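Thiamine-biosynthesis protein ThiS (Geobacter metallireducens GS-15, PDB 3CWI) probably serves as the ubiquitin-like sulfur carrier of thiamine biosynthesis, delivering sulfur for the thiazole ring from its C-terminal tail. Local coordinates at residues A[17-20]-A[21-24]. Numbering follows the deposited sequence.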
loop_
_atom_site.group_PDB
_atom_site.type_symbol
_atom_site.label_atom_id
_atom_site.label_comp_id
_atom_site.label_asym_id
_atom_site.label_seq_id
_atom_site.Cartn_x
_atom_site.Cartn_y
_atom_site.Cartn_z
ATOM N N SER A 17 0.983 -10.796 7.364
ATOM C CA SER A 17 0.073 -9.769 6.882
ATOM C C SER A 17 0.468 -8.443 7.523
ATOM O O SER A 17 1.228 -8.410 8.493
ATOM C CB SER A 17 -1.377 -10.094 7.257
ATOM O OG SER A 17 -1.609 -9.861 8.635
ATOM N N LEU A 18 -0.052 -7.355 6.971
ATOM C CA LEU A 18 0.221 -6.015 7.470
ATOM C C LEU A 18 -0.918 -5.098 7.091
ATOM O O LEU A 18 -1.559 -5.299 6.058
ATOM C CB LEU A 18 1.506 -5.460 6.853
ATOM C CG LEU A 18 2.828 -5.924 7.457
ATOM C CD1 LEU A 18 3.973 -5.478 6.569
ATOM C CD2 LEU A 18 2.975 -5.359 8.862
ATOM N N ASN A 19 -1.187 -4.096 7.922
ATOM C CA ASN A 19 -2.244 -3.157 7.585
ATOM C C ASN A 19 -1.557 -2.100 6.729
ATOM O O ASN A 19 -0.325 -2.020 6.693
ATOM C CB ASN A 19 -2.884 -2.539 8.839
ATOM C CG ASN A 19 -1.883 -1.836 9.732
ATOM O OD1 ASN A 19 -1.248 -0.861 9.335
ATOM N ND2 ASN A 19 -1.749 -2.327 10.961
ATOM N N VAL A 20 -2.344 -1.303 6.024
ATOM C CA VAL A 20 -1.786 -0.295 5.141
ATOM C C VAL A 20 -0.889 0.709 5.842
ATOM O O VAL A 20 0.149 1.094 5.305
ATOM C CB VAL A 20 -2.906 0.440 4.394
ATOM C CG1 VAL A 20 -2.327 1.558 3.540
ATOM C CG2 VAL A 20 -3.662 -0.546 3.532
ATOM N N THR A 21 -1.293 1.132 7.034
ATOM C CA THR A 21 -0.498 2.081 7.798
ATOM C C THR A 21 0.909 1.550 8.036
ATOM O O THR A 21 1.897 2.260 7.840
ATOM C CB THR A 21 -1.155 2.382 9.142
ATOM O OG1 THR A 21 -2.473 2.889 8.912
ATOM C CG2 THR A 21 -0.338 3.413 9.906
ATOM N N GLU A 22 1.007 0.290 8.441
ATOM C CA GLU A 22 2.316 -0.298 8.695
ATOM C C GLU A 22 3.112 -0.419 7.396
ATOM O O GLU A 22 4.327 -0.216 7.386
ATOM C CB GLU A 22 2.169 -1.681 9.333
ATOM C CG GLU A 22 1.466 -1.671 10.683
ATOM C CD GLU A 22 1.164 -3.074 11.168
ATOM O OE1 GLU A 22 0.577 -3.855 10.383
ATOM O OE2 GLU A 22 1.492 -3.396 12.331
ATOM N N LEU A 23 2.420 -0.734 6.302
ATOM C CA LEU A 23 3.060 -0.890 4.993
ATOM C C LEU A 23 3.707 0.403 4.514
ATOM O O LEU A 23 4.855 0.408 4.067
ATOM C CB LEU A 23 2.027 -1.341 3.950
ATOM C CG LEU A 23 2.455 -2.301 2.844
ATOM C CD1 LEU A 23 1.435 -2.233 1.728
ATOM C CD2 LEU A 23 3.832 -1.966 2.322
ATOM N N LEU A 24 2.949 1.492 4.587
ATOM C CA LEU A 24 3.435 2.797 4.154
ATOM C C LEU A 24 4.697 3.170 4.906
ATOM O O LEU A 24 5.691 3.592 4.311
ATOM C CB LEU A 24 2.371 3.866 4.401
ATOM C CG LEU A 24 1.309 4.116 3.329
ATOM C CD1 LEU A 24 0.816 2.805 2.732
ATOM C CD2 LEU A 24 0.166 4.890 3.967
#
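Asn19, the N-cap residue of helix 20-26, forms a capping box with Glu22, each side chain accepting from the other's backbone N-H. Asn19 OD1 accepts from Glu22 N at 2.7 Å, with the donor tilted from the carbonyl plane. In return Glu22 OE1 receives Asn19 N at 3.0 Å through its anti lone pair, in a nearly straight bond. Asn19 can reach forward because its CG sits between its own backbone N and carbonyl carbon (chi1 57°). The Glu22 chain runs extended beyond CG, back toward the strand, and crosses the Asn19 side chain at about a right angle, while the terminal amide and carboxylate planes lie 19° apart. Leu18 CD2 lies against this carboxylate, 3.2 Å from Glu22 OE1. The same turn is closed by backbone bonds from Leu23 N to Asn19 O and from Leu24 N to Val20 O, and Val20 CG1 packs tightly on Leu24 CD1 at 3.5 Å. The box thus marks the change from strand 17-19 to helix 20-26 in this ubiquitin-like fold. Leu18 pairs through its backbone with Val54 of antiparallel strand 53-55, Thr21 OG1 hydrogen-bonds to Asp50 OD1, and Phe49 packs against Val20 and Leu24, while Leu23 rests on Val54.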